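Local atomic coordinates of malate dehydrogenase (Porphyromonas gingivalis, PDB entry 3FI9), a protein that probably catalyses the NAD-dependent interconversion of malate and oxaloacetate. Residues Thr136-Gly141 against Gly321-Ile326; Ile273-Glu278 against Ser308-Leu313. All blocks are in the same frame, centred on the assembly; numbering follows the deposited sequence.

Interaction 1: residues Thr136-Gly141 against Gly321-Ile326; sequences TLIYSG and GIIPAI
Tyr139 and Ile322 form the tight part of this contact, where the phenol meets a main-chain carbonyl. The Tyr139 OH donates a hydrogen bond to Ile322 O at 2.4 Å, a very short distance whose exact length is doubtful. The carbonyl oxygen lies at the edge of the ring, near its plane, and is also only 3.0 Å from Tyr139 CE1. It therefore fits into the angle between hydroxyl and ring edge, with no ring face turned to it. Beside it the packing is ordinary: Ile322 CG2 comes within 4.2 Å of Tyr139 CE1, and the Ile322 side chain also touches Ala102 and Glu103 of helix 94-115 and Val317 of helix 297-319.

The carbonyl lies one residue after Gly321, which, with phi at 76°, ends helix 297-319 in a Schellman motif. The chain then leaves the helix and runs past the last turns of helix 129-140, which belongs to the NAD-binding Rossmann domain.

The looser part is apolar and built on Ile138. With CG1 beside the backbone N (chi1 -69°), CG2 is left anti to it and meets the ring of Pro324 tip to tip, with Pro324 CD at 3.9 Å from Ile138 CG2. The other branch, extended at chi2 (169°), ends in CD1, which approaches Ile323 CG2 at 4.0 Å, the two side chains crossing at about a right angle. Ile322 and Ile323 are buried; Tyr139, Ile138 and Pro324 are partly exposed, and Gly321 at the rim is exposed. Trp329 touches both Ile138 and Ile323, and its NE1 is hydrogen-bonded to Pro324 O.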
loop_
_atom_site.group_PDB
_atom_site.type_symbol
_atom_site.label_atom_id
_atom_site.label_comp_id
_atom_site.label_asym_id
_atom_site.label_seq_id
_atom_site.Cartn_x
_atom_site.Cartn_y
_atom_site.Cartn_z
ATOM N N THR A 136 -0.471 18.247 -20.556
ATOM C CA THR A 136 0.770 18.350 -19.779
ATOM C C THR A 136 2.010 18.316 -20.643
ATOM O O THR A 136 2.927 19.117 -20.430
ATOM C CB THR A 136 0.868 17.284 -18.655
ATOM O OG1 THR A 136 -0.145 17.523 -17.697
ATOM C CG2 THR A 136 2.208 17.373 -17.934
ATOM N N LEU A 137 2.098 17.349 -21.577
ATOM C CA LEU A 137 3.222 17.273 -22.500
ATOM C C LEU A 137 3.461 18.608 -23.222
ATOM O O LEU A 137 4.583 19.127 -23.268
ATOM C CB LEU A 137 2.969 16.158 -23.546
ATOM C CG LEU A 137 4.036 15.917 -24.602
ATOM C CD1 LEU A 137 5.445 15.807 -23.985
ATOM C CD2 LEU A 137 3.694 14.734 -25.566
ATOM N N ILE A 138 2.395 19.158 -23.790
ATOM C CA ILE A 138 2.497 20.383 -24.576
ATOM C C ILE A 138 3.004 21.588 -23.758
ATOM O O ILE A 138 4.007 22.230 -24.130
ATOM C CB ILE A 138 1.163 20.701 -25.234
ATOM C CG1 ILE A 138 0.878 19.650 -26.314
ATOM C CG2 ILE A 138 1.211 22.105 -25.830
ATOM C CD1 ILE A 138 -0.553 19.729 -26.845
ATOM N N TYR A 139 2.388 21.824 -22.604
ATOM C CA TYR A 139 2.816 22.924 -21.745
ATOM C C TYR A 139 4.152 22.710 -21.000
ATOM O O TYR A 139 4.800 23.687 -20.583
ATOM C CB TYR A 139 1.738 23.242 -20.756
ATOM C CG TYR A 139 0.615 24.073 -21.331
ATOM C CD1 TYR A 139 -0.489 23.466 -21.922
ATOM C CD2 TYR A 139 0.650 25.456 -21.268
ATOM C CE1 TYR A 139 -1.538 24.212 -22.439
ATOM C CE2 TYR A 139 -0.387 26.220 -21.798
ATOM C CZ TYR A 139 -1.481 25.594 -22.386
ATOM O OH TYR A 139 -2.554 26.324 -22.912
ATOM N N SER A 140 4.567 21.457 -20.824
ATOM C CA SER A 140 5.752 21.168 -20.018
ATOM C C SER A 140 7.038 21.465 -20.788
ATOM O O SER A 140 8.108 21.606 -20.189
ATOM C CB SER A 140 5.781 19.681 -19.643
ATOM O OG SER A 140 6.135 18.869 -20.787
ATOM N N GLY A 141 6.952 21.474 -22.117
ATOM C CA GLY A 141 8.145 21.637 -22.972
ATOM C C GLY A 141 8.994 20.386 -23.104
ATOM O O GLY A 141 10.070 20.429 -23.722
ATOM N N GLY A 321 -9.296 26.889 -26.447
ATOM C CA GLY A 321 -8.031 27.665 -26.435
ATOM C C GLY A 321 -6.906 27.183 -25.495
ATOM O O GLY A 321 -5.927 27.917 -25.242
ATOM N N ILE A 322 -7.021 25.953 -24.988
ATOM C CA ILE A 322 -6.080 25.459 -23.991
ATOM C C ILE A 322 -4.936 24.710 -24.683
ATOM O O ILE A 322 -3.737 24.922 -24.424
ATOM C CB ILE A 322 -6.775 24.482 -23.011
ATOM C CG1 ILE A 322 -7.714 25.234 -22.063
ATOM C CG2 ILE A 322 -5.665 23.676 -22.218
ATOM C CD1 ILE A 322 -8.668 24.323 -21.231
ATOM N N ILE A 323 -5.335 23.836 -25.601
ATOM C CA ILE A 323 -4.394 23.181 -26.479
ATOM C C ILE A 323 -4.267 24.101 -27.716
ATOM O O ILE A 323 -5.280 24.547 -28.269
ATOM C CB ILE A 323 -4.956 21.785 -26.857
ATOM C CG1 ILE A 323 -5.091 20.892 -25.609
ATOM C CG2 ILE A 323 -4.116 21.094 -27.930
ATOM C CD1 ILE A 323 -5.607 19.448 -25.938
ATOM N N PRO A 324 -3.037 24.401 -28.152
ATOM C CA PRO A 324 -2.890 25.259 -29.333
ATOM C C PRO A 324 -3.356 24.555 -30.597
ATOM O O PRO A 324 -3.463 23.316 -30.608
ATOM C CB PRO A 324 -1.377 25.490 -29.426
ATOM C CG PRO A 324 -0.800 24.966 -28.135
ATOM C CD PRO A 324 -1.741 23.881 -27.684
ATOM N N ALA A 325 -3.659 25.337 -31.637
ATOM C CA ALA A 325 -3.903 24.784 -32.977
ATOM C C ALA A 325 -2.876 23.738 -33.325
ATOM O O ALA A 325 -1.667 23.912 -33.111
ATOM C CB ALA A 325 -3.873 25.893 -34.045
ATOM N N ILE A 326 -3.323 22.643 -33.914
ATOM C CA ILE A 326 -2.356 21.594 -34.216
ATOM C C ILE A 326 -1.222 22.159 -35.082
ATOM O O ILE A 326 -0.053 21.847 -34.875
ATOM C CB ILE A 326 -3.044 20.387 -34.865
ATOM C CG1 ILE A 326 -3.706 19.543 -33.775
ATOM C CG2 ILE A 326 -2.070 19.562 -35.669
ATOM C CD1 ILE A 326 -4.734 18.581 -34.338
#

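Interaction 2: residues Ile273-Glu278 against Ser308-Leu313; sequences IMMAME and SHLAKL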
loop_
_atom_site.group_PDB
_atom_site.type_symbol
_atom_site.label_atom_id
_atom_site.label_comp_id
_atom_site.label_asym_id
_atom_site.label_seq_id
_atom_site.Cartn_x
_atom_site.Cartn_y
_atom_site.Cartn_z
ATOM N N ILE A 273 -2.006 12.771 -31.137
ATOM C CA ILE A 273 -2.904 12.247 -30.115
ATOM C C ILE A 273 -2.136 11.567 -29.015
ATOM O O ILE A 273 -0.938 11.262 -29.182
ATOM C CB ILE A 273 -3.909 11.221 -30.770
ATOM C CG1 ILE A 273 -5.142 11.037 -29.903
ATOM C CG2 ILE A 273 -3.197 9.881 -31.095
ATOM C CD1 ILE A 273 -6.080 12.278 -29.954
ATOM N N MET A 274 -2.788 11.321 -27.880
ATOM C CA MET A 274 -2.186 10.405 -26.855
ATOM C C MET A 274 -3.135 9.213 -26.746
ATOM O O MET A 274 -4.341 9.422 -26.542
ATOM C CB MET A 274 -2.173 11.048 -25.472
ATOM C CG MET A 274 -1.498 12.393 -25.368
ATOM S SD MET A 274 0.279 12.161 -25.005
ATOM C CE MET A 274 0.086 11.294 -23.427
ATOM N N MET A 275 -2.590 8.000 -26.848
ATOM C CA MET A 275 -3.374 6.757 -26.824
ATOM C C MET A 275 -2.626 5.714 -26.010
ATOM O O MET A 275 -1.408 5.749 -25.989
ATOM C CB MET A 275 -3.495 6.166 -28.251
ATOM C CG MET A 275 -4.624 6.741 -29.045
ATOM S SD MET A 275 -4.955 5.778 -30.521
ATOM C CE MET A 275 -3.379 5.786 -31.265
ATOM N N ALA A 276 -3.361 4.759 -25.415
ATOM C CA ALA A 276 -2.788 3.526 -24.867
ATOM C C ALA A 276 -2.211 2.729 -26.030
ATOM O O ALA A 276 -2.905 2.507 -27.035
ATOM C CB ALA A 276 -3.880 2.671 -24.129
ATOM N N MET A 277 -0.942 2.352 -25.904
ATOM C CA MET A 277 -0.187 1.747 -26.983
ATOM C C MET A 277 0.651 0.590 -26.465
ATOM O O MET A 277 0.769 0.391 -25.260
ATOM C CB MET A 277 0.721 2.799 -27.643
ATOM C CG MET A 277 -0.006 3.794 -28.558
ATOM S SD MET A 277 -0.234 3.128 -30.282
ATOM C CE MET A 277 -1.553 2.001 -30.026
ATOM N N GLU A 278 1.258 -0.159 -27.372
ATOM C CA GLU A 278 2.235 -1.180 -26.963
ATOM C C GLU A 278 3.577 -0.525 -26.717
ATOM O O GLU A 278 4.399 -0.364 -27.631
ATOM C CB GLU A 278 2.352 -2.291 -28.001
ATOM C CG GLU A 278 3.227 -3.473 -27.577
ATOM C CD GLU A 278 2.691 -4.219 -26.362
ATOM O OE1 GLU A 278 1.480 -4.148 -26.066
ATOM O OE2 GLU A 278 3.485 -4.911 -25.701
ATOM N N SER A 308 -10.835 8.034 -33.352
ATOM C CA SER A 308 -11.762 9.097 -33.784
ATOM C C SER A 308 -12.475 9.795 -32.627
ATOM O O SER A 308 -12.730 11.018 -32.670
ATOM C CB SER A 308 -12.782 8.547 -34.791
ATOM O OG SER A 308 -12.074 7.998 -35.916
ATOM N N HIS A 309 -12.830 9.037 -31.598
ATOM C CA HIS A 309 -13.450 9.651 -30.431
ATOM C C HIS A 309 -12.429 10.506 -29.673
ATOM O O HIS A 309 -12.758 11.598 -29.164
ATOM C CB HIS A 309 -14.009 8.574 -29.510
ATOM C CG HIS A 309 -14.755 9.113 -28.338
ATOM N ND1 HIS A 309 -14.123 9.658 -27.241
ATOM C CD2 HIS A 309 -16.087 9.181 -28.084
ATOM C CE1 HIS A 309 -15.032 10.045 -26.360
ATOM N NE2 HIS A 309 -16.230 9.763 -26.843
ATOM N N LEU A 310 -11.190 10.019 -29.594
ATOM C CA LEU A 310 -10.151 10.764 -28.876
ATOM C C LEU A 310 -9.849 12.100 -29.578
ATOM O O LEU A 310 -9.660 13.133 -28.921
ATOM C CB LEU A 310 -8.857 9.943 -28.768
ATOM C CG LEU A 310 -9.006 8.679 -27.895
ATOM C CD1 LEU A 310 -7.663 7.936 -27.780
ATOM C CD2 LEU A 310 -9.533 9.032 -26.520
ATOM N N ALA A 311 -9.806 12.042 -30.905
ATOM C CA ALA A 311 -9.536 13.193 -31.756
ATOM C C ALA A 311 -10.643 14.229 -31.631
ATOM O O ALA A 311 -10.382 15.435 -31.579
ATOM C CB ALA A 311 -9.366 12.735 -33.220
ATOM N N LYS A 312 -11.884 13.785 -31.520
ATOM C CA LYS A 312 -12.946 14.743 -31.231
ATOM C C LYS A 312 -12.800 15.461 -29.892
ATOM O O LYS A 312 -13.057 16.675 -29.802
ATOM C CB LYS A 312 -14.327 14.108 -31.349
ATOM C CG LYS A 312 -14.683 13.873 -32.809
ATOM C CD LYS A 312 -15.944 13.042 -32.930
ATOM C CE LYS A 312 -17.029 13.575 -32.037
ATOM N NZ LYS A 312 -18.360 13.128 -32.561
ATOM N N LEU A 313 -12.374 14.740 -28.857
ATOM C CA LEU A 313 -12.182 15.360 -27.540
ATOM C C LEU A 313 -10.988 16.338 -27.572
ATOM O O LEU A 313 -11.058 17.432 -27.015
ATOM C CB LEU A 313 -11.945 14.293 -26.447
ATOM C CG LEU A 313 -12.244 14.750 -25.014
ATOM C CD1 LEU A 313 -13.734 15.147 -24.897
ATOM C CD2 LEU A 313 -11.892 13.687 -23.992
#
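The peptide group joining Leu310 to Ala311 turns one face to the Ile273 side chain, and no atom of Ile273-Glu278 lies over its other face. Ile273 CD1 sits almost vertically above this plane, 3.8 Å from Leu310 C and 3.9 Å from Ala311 N. A second flat group, the peptide between Met274 and Met275, is met at its oxygen: Leu310 CD1 lies beyond Met274 O at 3.8 Å, tilted from the peptide plane. No aromatic ring takes part.

Leu310 carries the helix side of the contact. With chi2 at -178° its CD1 is anti to CA, which extends that branch toward the strand, where it closes on Met275 CG at 3.5 Å, a tight approach for two carbons. Ile273 crosses Leu310 at about a right angle and packs its CD1 at 3.8 Å from Leu310 CB. CG1 of Ile273, roughly anti to the backbone N (chi1 -160°), joins this contact at 4.0 Å from Leu310 CB.

The axes of 308-313 and strand 273-277 come within 9.0 Å, with 140° between their directions, between crossed and antiparallel. Strand 273-277 is the last in the order of the mixed sheet. Backbone bonds join Ile273 to Val265 and Met275 to Cys263 in the neighbouring strand 261-267. Leu310 also touches Asp130 of helix 129-140, and its side chain is about 7 Å from that of His182, the predicted proton acceptor.

All five touching residues are buried, yet no hydrogen bond or salt bridge spans the segments, so the contact between them probably rests on apolar packing and exclusion of water.

Followed from the N terminus, the chain reaches helix 129-140 after the first strands and helices of the NAD-binding domain; interaction 1 closes a loop with 179 residues between that helix's last turns and 321-326. Interaction 2 is nested inside that loop, joining strand 273-277 to helix 297-319 across only 29 intervening residues. The same C-terminal helix serves both, since it packs on the sheet through 308-313 and, after its end, delivers 321-326 to the nucleotide-binding domain. The centres are 15 Å apart and the nearest atoms about 4 Å, without touching. Interaction 2 thus binds the C-terminal domain internally, whereas interaction 1 ties its tail to the Rossmann domain.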